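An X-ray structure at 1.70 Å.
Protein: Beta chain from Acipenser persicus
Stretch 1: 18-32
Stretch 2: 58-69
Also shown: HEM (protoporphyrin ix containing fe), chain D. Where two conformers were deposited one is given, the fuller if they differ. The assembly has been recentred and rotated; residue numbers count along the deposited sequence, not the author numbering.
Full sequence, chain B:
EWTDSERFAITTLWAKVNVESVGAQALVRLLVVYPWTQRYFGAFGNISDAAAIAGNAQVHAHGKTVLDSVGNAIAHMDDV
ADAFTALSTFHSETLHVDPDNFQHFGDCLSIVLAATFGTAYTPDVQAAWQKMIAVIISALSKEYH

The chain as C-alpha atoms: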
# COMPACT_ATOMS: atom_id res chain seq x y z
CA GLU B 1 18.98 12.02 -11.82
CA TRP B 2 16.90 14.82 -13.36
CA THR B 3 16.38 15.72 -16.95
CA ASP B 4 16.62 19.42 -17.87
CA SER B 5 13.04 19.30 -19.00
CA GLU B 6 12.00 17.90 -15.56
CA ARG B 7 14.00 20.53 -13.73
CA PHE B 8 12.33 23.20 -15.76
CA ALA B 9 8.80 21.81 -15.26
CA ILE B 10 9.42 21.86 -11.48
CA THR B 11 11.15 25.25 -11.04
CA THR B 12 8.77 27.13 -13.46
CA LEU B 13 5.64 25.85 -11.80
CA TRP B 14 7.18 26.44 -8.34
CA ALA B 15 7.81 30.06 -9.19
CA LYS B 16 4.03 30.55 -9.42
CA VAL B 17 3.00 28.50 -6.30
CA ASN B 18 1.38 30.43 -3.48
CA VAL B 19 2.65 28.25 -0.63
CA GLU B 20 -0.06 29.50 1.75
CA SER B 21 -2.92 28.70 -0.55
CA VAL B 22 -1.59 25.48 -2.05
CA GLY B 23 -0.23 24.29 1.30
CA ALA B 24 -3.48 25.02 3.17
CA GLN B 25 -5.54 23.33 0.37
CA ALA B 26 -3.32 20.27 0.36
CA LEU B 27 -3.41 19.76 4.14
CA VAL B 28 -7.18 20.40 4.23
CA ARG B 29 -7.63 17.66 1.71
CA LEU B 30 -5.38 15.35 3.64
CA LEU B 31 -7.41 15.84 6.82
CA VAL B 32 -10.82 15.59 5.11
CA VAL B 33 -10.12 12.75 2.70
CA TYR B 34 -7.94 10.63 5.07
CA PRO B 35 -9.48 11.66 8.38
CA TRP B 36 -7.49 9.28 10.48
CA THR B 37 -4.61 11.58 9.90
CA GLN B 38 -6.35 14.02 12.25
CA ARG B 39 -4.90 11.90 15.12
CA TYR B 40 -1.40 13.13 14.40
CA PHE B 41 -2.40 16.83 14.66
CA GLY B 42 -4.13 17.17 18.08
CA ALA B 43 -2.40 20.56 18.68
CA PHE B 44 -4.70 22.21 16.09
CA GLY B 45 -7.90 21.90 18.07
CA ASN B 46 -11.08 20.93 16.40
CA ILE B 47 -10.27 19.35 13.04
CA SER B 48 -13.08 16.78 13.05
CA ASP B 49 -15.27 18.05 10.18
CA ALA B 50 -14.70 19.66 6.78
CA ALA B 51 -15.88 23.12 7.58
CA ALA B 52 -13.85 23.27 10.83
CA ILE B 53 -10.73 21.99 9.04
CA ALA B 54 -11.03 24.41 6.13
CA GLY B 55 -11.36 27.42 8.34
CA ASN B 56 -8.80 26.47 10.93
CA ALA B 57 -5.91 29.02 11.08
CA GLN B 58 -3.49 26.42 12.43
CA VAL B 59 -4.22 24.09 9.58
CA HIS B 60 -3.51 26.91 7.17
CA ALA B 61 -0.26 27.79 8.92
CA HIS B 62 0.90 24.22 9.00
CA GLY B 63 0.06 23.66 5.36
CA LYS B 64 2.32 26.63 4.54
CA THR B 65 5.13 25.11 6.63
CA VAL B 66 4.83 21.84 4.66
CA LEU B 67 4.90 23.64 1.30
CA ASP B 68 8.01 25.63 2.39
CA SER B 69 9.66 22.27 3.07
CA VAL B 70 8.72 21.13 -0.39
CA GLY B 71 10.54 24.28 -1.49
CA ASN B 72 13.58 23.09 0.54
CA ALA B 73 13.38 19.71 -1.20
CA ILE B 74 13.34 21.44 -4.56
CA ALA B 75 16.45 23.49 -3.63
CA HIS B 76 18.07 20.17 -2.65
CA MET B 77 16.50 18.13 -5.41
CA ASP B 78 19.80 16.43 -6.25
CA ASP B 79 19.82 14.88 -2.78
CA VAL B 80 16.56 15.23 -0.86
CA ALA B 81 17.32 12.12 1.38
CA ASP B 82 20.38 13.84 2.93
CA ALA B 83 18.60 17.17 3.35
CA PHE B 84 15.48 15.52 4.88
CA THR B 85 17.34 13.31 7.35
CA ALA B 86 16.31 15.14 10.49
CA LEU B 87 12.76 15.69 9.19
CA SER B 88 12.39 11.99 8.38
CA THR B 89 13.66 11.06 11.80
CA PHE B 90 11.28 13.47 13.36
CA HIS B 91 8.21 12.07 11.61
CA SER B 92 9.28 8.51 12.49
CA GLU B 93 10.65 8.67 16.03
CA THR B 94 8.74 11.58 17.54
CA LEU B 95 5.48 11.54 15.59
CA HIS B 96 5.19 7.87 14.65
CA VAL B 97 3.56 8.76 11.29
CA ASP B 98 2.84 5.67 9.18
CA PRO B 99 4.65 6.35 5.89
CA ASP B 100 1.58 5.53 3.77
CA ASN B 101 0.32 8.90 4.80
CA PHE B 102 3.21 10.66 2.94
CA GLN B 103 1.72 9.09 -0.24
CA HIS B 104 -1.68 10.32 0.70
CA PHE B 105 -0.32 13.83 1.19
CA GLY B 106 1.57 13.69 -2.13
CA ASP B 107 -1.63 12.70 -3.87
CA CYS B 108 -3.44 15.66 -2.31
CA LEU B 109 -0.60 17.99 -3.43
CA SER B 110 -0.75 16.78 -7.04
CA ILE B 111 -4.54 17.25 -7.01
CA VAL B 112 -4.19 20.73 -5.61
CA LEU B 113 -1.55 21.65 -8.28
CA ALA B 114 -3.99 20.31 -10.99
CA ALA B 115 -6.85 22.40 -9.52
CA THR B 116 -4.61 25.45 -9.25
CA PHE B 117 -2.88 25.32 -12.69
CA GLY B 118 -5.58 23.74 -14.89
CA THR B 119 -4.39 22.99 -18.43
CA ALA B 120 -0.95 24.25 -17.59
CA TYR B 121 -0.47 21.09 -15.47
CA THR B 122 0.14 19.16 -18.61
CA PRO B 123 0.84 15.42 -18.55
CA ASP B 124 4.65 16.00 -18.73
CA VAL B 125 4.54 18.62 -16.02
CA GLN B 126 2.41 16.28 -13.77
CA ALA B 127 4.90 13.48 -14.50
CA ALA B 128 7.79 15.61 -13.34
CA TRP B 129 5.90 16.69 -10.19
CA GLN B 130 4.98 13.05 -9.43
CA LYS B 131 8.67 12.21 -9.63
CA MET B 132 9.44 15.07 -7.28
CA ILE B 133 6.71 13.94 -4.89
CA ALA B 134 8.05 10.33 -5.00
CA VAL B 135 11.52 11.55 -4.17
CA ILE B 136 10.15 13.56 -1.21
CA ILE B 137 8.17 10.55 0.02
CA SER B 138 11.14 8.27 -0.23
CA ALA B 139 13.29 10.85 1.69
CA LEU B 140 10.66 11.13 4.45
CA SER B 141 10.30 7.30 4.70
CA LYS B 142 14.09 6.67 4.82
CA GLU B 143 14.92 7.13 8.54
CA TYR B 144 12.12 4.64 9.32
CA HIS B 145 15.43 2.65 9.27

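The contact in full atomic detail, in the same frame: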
# COMPACT_ATOMS: atom_id res chain seq x y z
N ASN B 18 1.68 29.75 -4.71
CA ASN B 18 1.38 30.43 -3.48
C ASN B 18 1.41 29.36 -2.39
O ASN B 18 0.49 28.56 -2.27
CB ASN B 18 -0.01 31.08 -3.58
CG ASN B 18 -0.43 31.78 -2.29
OD1 ASN B 18 0.03 31.44 -1.23
ND2 ASN B 18 -1.33 32.71 -2.39
N VAL B 19 2.46 29.38 -1.58
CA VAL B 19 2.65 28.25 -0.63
C VAL B 19 1.61 28.27 0.47
O VAL B 19 1.25 27.22 1.02
CB VAL B 19 4.08 28.23 -0.02
CG1 VAL B 19 5.14 27.97 -1.06
CG2 VAL B 19 4.43 29.55 0.67
N GLU B 20 1.02 29.42 0.76
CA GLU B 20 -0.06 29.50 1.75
C GLU B 20 -1.36 28.86 1.24
O GLU B 20 -1.98 27.99 1.91
CB GLU B 20 -0.37 30.97 2.07
CG GLU B 20 0.70 31.58 2.92
CD GLU B 20 0.53 33.08 3.14
OE1 GLU B 20 -0.61 33.57 3.10
OE2 GLU B 20 1.55 33.71 3.33
N SER B 21 -1.75 29.23 0.04
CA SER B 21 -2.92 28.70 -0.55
C SER B 21 -2.81 27.23 -0.92
O SER B 21 -3.66 26.44 -0.55
CB SER B 21 -3.28 29.54 -1.73
OG SER B 21 -4.41 29.04 -2.41
N VAL B 22 -1.78 26.87 -1.65
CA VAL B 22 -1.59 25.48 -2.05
C VAL B 22 -1.33 24.61 -0.83
O VAL B 22 -1.87 23.53 -0.71
CB VAL B 22 -0.43 25.35 -3.06
CG1 VAL B 22 0.08 23.92 -3.28
CG2 VAL B 22 -0.90 26.01 -4.36
N GLY B 23 -0.57 25.09 0.12
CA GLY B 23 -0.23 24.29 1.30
C GLY B 23 -1.46 24.10 2.19
O GLY B 23 -1.73 22.96 2.60
N ALA B 24 -2.24 25.15 2.43
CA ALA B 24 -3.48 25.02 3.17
C ALA B 24 -4.42 24.02 2.46
O ALA B 24 -5.05 23.12 3.10
CB ALA B 24 -4.19 26.35 3.36
N GLN B 25 -4.61 24.21 1.16
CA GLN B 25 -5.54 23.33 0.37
C GLN B 25 -5.12 21.87 0.44
O GLN B 25 -6.01 20.99 0.61
CB GLN B 25 -5.69 23.73 -1.05
CG GLN B 25 -6.38 25.05 -1.16
CD GLN B 25 -6.48 25.56 -2.58
OE1 GLN B 25 -6.62 24.77 -3.55
NE2 GLN B 25 -6.61 26.89 -2.71
N ALA B 26 -3.81 21.59 0.31
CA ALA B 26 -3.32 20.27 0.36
C ALA B 26 -3.52 19.62 1.74
O ALA B 26 -4.01 18.43 1.82
CB ALA B 26 -1.81 20.21 -0.03
N LEU B 27 -3.23 20.37 2.81
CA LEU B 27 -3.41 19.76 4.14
C LEU B 27 -4.90 19.59 4.48
O LEU B 27 -5.27 18.63 5.16
CB LEU B 27 -2.73 20.61 5.19
CG LEU B 27 -2.72 20.01 6.58
CD1 LEU B 27 -2.13 18.65 6.63
CD2 LEU B 27 -1.93 20.93 7.54
N VAL B 28 -5.76 20.54 4.06
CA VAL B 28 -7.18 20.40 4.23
C VAL B 28 -7.67 19.10 3.62
O VAL B 28 -8.44 18.34 4.26
CB VAL B 28 -7.98 21.59 3.67
CG1 VAL B 28 -9.45 21.31 3.70
CG2 VAL B 28 -7.66 22.81 4.50
N ARG B 29 -7.28 18.88 2.38
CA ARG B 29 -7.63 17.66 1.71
C ARG B 29 -7.12 16.45 2.41
O ARG B 29 -7.88 15.48 2.53
CB ARG B 29 -7.27 17.66 0.22
CG ARG B 29 -8.14 18.67 -0.60
CD ARG B 29 -7.62 18.77 -2.03
NE ARG B 29 -8.32 19.87 -2.68
CZ ARG B 29 -9.50 19.72 -3.29
NH1 ARG B 29 -10.07 18.52 -3.43
NH2 ARG B 29 -10.10 20.78 -3.78
N LEU B 30 -5.87 16.46 2.93
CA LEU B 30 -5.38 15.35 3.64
C LEU B 30 -6.32 15.01 4.81
O LEU B 30 -6.71 13.87 5.06
CB LEU B 30 -3.95 15.56 4.15
CG LEU B 30 -3.40 14.41 4.95
CD1 LEU B 30 -3.07 13.24 4.07
CD2 LEU B 30 -2.23 14.84 5.77
N LEU B 31 -6.63 16.04 5.58
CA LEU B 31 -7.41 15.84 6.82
C LEU B 31 -8.89 15.48 6.58
O LEU B 31 -9.50 14.72 7.41
CB LEU B 31 -7.30 17.10 7.68
CG LEU B 31 -5.90 17.42 8.20
CD1 LEU B 31 -5.97 18.80 8.86
CD2 LEU B 31 -5.47 16.37 9.19
N VAL B 32 -9.45 15.94 5.47
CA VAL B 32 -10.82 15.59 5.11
C VAL B 32 -10.86 14.20 4.44
O VAL B 32 -11.78 13.37 4.81
CB VAL B 32 -11.48 16.66 4.20
CG1 VAL B 32 -12.81 16.15 3.62
CG2 VAL B 32 -11.63 17.96 4.99
N GLN B 58 -4.63 27.27 12.21
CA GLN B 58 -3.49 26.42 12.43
C GLN B 58 -3.28 25.44 11.34
O GLN B 58 -2.13 25.17 11.02
CB GLN B 58 -3.53 25.71 13.77
CG GLN B 58 -3.40 26.75 14.85
CD GLN B 58 -3.60 26.17 16.21
OE1 GLN B 58 -2.64 25.69 16.80
NE2 GLN B 58 -4.85 26.29 16.77
N VAL B 59 -4.38 24.95 10.78
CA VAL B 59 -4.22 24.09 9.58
C VAL B 59 -3.56 24.88 8.45
O VAL B 59 -2.65 24.41 7.77
CB VAL B 59 -5.57 23.54 9.17
CG1 VAL B 59 -5.44 22.74 7.87
CG2 VAL B 59 -6.06 22.58 10.24
N HIS B 60 -4.09 26.07 8.19
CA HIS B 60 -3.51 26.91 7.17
C HIS B 60 -2.04 27.16 7.42
O HIS B 60 -1.20 27.04 6.48
CB HIS B 60 -4.21 28.22 7.05
CG HIS B 60 -5.69 28.10 6.87
ND1 HIS B 60 -6.56 29.09 7.28
CD2 HIS B 60 -6.48 27.08 6.45
CE1 HIS B 60 -7.80 28.72 7.03
NE2 HIS B 60 -7.77 27.52 6.47
N ALA B 61 -1.65 27.55 8.65
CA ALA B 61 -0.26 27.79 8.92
C ALA B 61 0.63 26.57 8.72
O ALA B 61 1.78 26.62 8.19
CB ALA B 61 -0.10 28.36 10.36
N HIS B 62 0.13 25.43 9.15
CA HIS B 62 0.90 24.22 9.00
C HIS B 62 1.07 23.78 7.54
O HIS B 62 2.14 23.34 7.11
CB HIS B 62 0.36 23.02 9.82
CG HIS B 62 1.33 21.91 9.84
ND1 HIS B 62 2.58 22.06 10.42
CD2 HIS B 62 1.33 20.68 9.23
CE1 HIS B 62 3.30 20.99 10.17
NE2 HIS B 62 2.56 20.12 9.48
N GLY B 63 0.01 23.96 6.79
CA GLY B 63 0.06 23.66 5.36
C GLY B 63 1.14 24.53 4.69
O GLY B 63 1.89 24.05 3.83
N LYS B 64 1.21 25.79 5.06
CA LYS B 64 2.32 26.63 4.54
C LYS B 64 3.68 26.10 4.93
O LYS B 64 4.60 26.07 4.14
CB LYS B 64 2.11 28.07 5.04
CG LYS B 64 3.08 29.10 4.49
CD LYS B 64 2.92 30.46 5.19
CE LYS B 64 3.84 31.44 4.48
NZ LYS B 64 3.57 32.87 4.80
N THR B 65 3.85 25.71 6.18
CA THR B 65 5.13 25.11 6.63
C THR B 65 5.53 23.91 5.76
O THR B 65 6.70 23.76 5.37
CB THR B 65 5.03 24.77 8.14
OG1 THR B 65 4.80 25.99 8.91
CG2 THR B 65 6.24 24.03 8.67
N VAL B 66 4.57 23.01 5.49
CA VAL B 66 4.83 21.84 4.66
C VAL B 66 5.27 22.26 3.24
O VAL B 66 6.24 21.75 2.73
CB VAL B 66 3.60 20.90 4.60
CG1 VAL B 66 3.86 19.78 3.60
CG2 VAL B 66 3.30 20.31 5.97
N LEU B 67 4.58 23.23 2.64
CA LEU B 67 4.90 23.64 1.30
C LEU B 67 6.27 24.35 1.23
O LEU B 67 7.01 24.15 0.32
CB LEU B 67 3.77 24.41 0.69
CG LEU B 67 2.84 23.61 -0.19
CD1 LEU B 67 3.59 23.33 -1.50
CD2 LEU B 67 2.41 22.30 0.49
N ASP B 68 6.61 25.09 2.26
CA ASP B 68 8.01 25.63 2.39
C ASP B 68 9.07 24.58 2.41
O ASP B 68 10.08 24.74 1.74
CB ASP B 68 8.12 26.56 3.59
CG ASP B 68 7.40 27.86 3.36
OD1 ASP B 68 6.98 28.07 2.22
OD2 ASP B 68 7.26 28.67 4.32
N SER B 69 8.78 23.44 3.06
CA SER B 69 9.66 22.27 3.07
C SER B 69 9.74 21.61 1.74
O SER B 69 10.78 21.15 1.35
CB SER B 69 9.13 21.30 4.14
OG SER B 69 9.96 20.22 4.30
CHA HEM D . 5.59 18.70 11.25
CHB HEM D . 7.02 18.54 6.67
CHC HEM D . 3.84 14.95 5.89
CHD HEM D . 2.55 15.05 10.54
C1A HEM D . 6.25 18.91 10.06
C2A HEM D . 7.18 19.98 9.88
C3A HEM D . 7.56 19.96 8.61
C4A HEM D . 6.86 18.90 7.97
CMA HEM D . 8.55 20.91 7.94
CAA HEM D . 7.68 20.97 10.92
CBA HEM D . 8.99 20.44 11.50
CGA HEM D . 9.62 21.36 12.54
O1A HEM D . 9.08 21.58 13.65
O2A HEM D . 10.72 21.90 12.32
C1B HEM D . 6.26 17.53 6.03
C2B HEM D . 6.39 17.17 4.65
C3B HEM D . 5.44 16.22 4.43
C4B HEM D . 4.84 15.91 5.72
CMB HEM D . 7.27 17.78 3.55
CAB HEM D . 5.05 15.47 3.22
CBB HEM D . 5.38 15.85 1.97
C1C HEM D . 3.14 14.67 7.04
C2C HEM D . 2.09 13.70 7.24
C3C HEM D . 1.74 13.72 8.58
C4C HEM D . 2.64 14.68 9.23
CMC HEM D . 1.47 13.01 6.08
CAC HEM D . 0.66 13.02 9.31
CBC HEM D . -0.27 12.32 8.65
C1D HEM D . 3.26 16.14 11.07
C2D HEM D . 3.04 16.57 12.44
C3D HEM D . 3.91 17.56 12.69
C4D HEM D . 4.60 17.72 11.41
CMD HEM D . 2.08 15.93 13.45
CAD HEM D . 4.07 18.39 13.95
CBD HEM D . 2.90 19.41 13.89
CGD HEM D . 2.80 20.41 15.03
O1D HEM D . 3.38 21.51 14.97
O2D HEM D . 2.06 20.17 15.98
NA HEM D . 6.07 18.28 8.90
NB HEM D . 5.39 16.71 6.66
NC HEM D . 3.46 15.19 8.29
ND HEM D . 4.23 16.81 10.42
FE HEM D . 4.82 16.74 8.61
O HOH W 1 -1.71 29.00 4.66
O HOH W 2 3.23 17.97 8.08

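Residues 19-32 and 58-69 form two helices that cross at 110°, their axes approaching to 6.9 Å. So close an approach depends on a pair of glycines at the crossing point, where the CA atoms of Gly-23 and Gly-63 lie 4.1 Å apart. A CB on either would point toward the opposing helix and collide with the carbonyl oxygen of the other glycine. In place of side chains, the backbones exchange two reciprocal CA-H...O contacts, Gly-23 CA to Gly-63 O at 3.3 Å and Gly-63 CA to Gly-23 O at 3.4 Å. Gly-23 O also accepts from Leu-27 N, and Gly-63 O from Leu-67 N, so each carbonyl has its regular helical hydrogen bond and the CA-H...O contact is additional.

Apolar side chains fill the space around this crossing. Leu-67 packs against Val-19, CB to CB at 3.9 Å, and its CD2 packs directly against the glycine backbone, 3.4 Å from Gly-23 CA. Its CD1 reaches Val-22 CG1 at 4.0 Å. Farther along the first helix, Leu-27 CD2 sits 3.6 Å from Val-59 O and meets the edge of the His-62 ring, 3.7 Å from His-62 CD2. Val-59 is flanked by further aliphatic groups, with CG1 4.0 Å from Val-28 CG2 and CG2 4.0 Å from Leu-31 CD1.

The direct hydrogen bond between the helices is charged and lies toward the solvent-accessible margin. The extended Lys-64 side chain, all four chi angles t, carries NZ to within 2.6 Å of Glu-20 OE2, donating a hydrogen bond within a salt bridge. Nearby, water 1 donates to Glu-20 O at 2.9 Å and to His-60 O at 2.7 Å, bridging two carbonyls that also accept from Ala-24 N and Lys-64 N within their own helices. Ala-24 CB packs 3.9 Å from His-60 CD2, while the NE2 of that ring is hydrogen-bonded elsewhere in the structure.

At the start of the first helix, where amides lack preceding carbonyl partners, Asn-18 serves as the N-cap. Its OD1 accepts from Ser-21 N at 3.1 Å with nearly linear geometry, and from Glu-20 N at 3.0 Å in a weak bond.

The second helix also lines the heme pocket. His-62 NE2 is hydrogen-bonded at 2.7 Å to water 2, whose oxygen binds HEM FE at 2.1 Å. Thus one His-62 ring both contacts Leu-27 at the helix interface and holds the iron-bound water, while Val-66 CG1 packs 3.8 Å from HEM C2B.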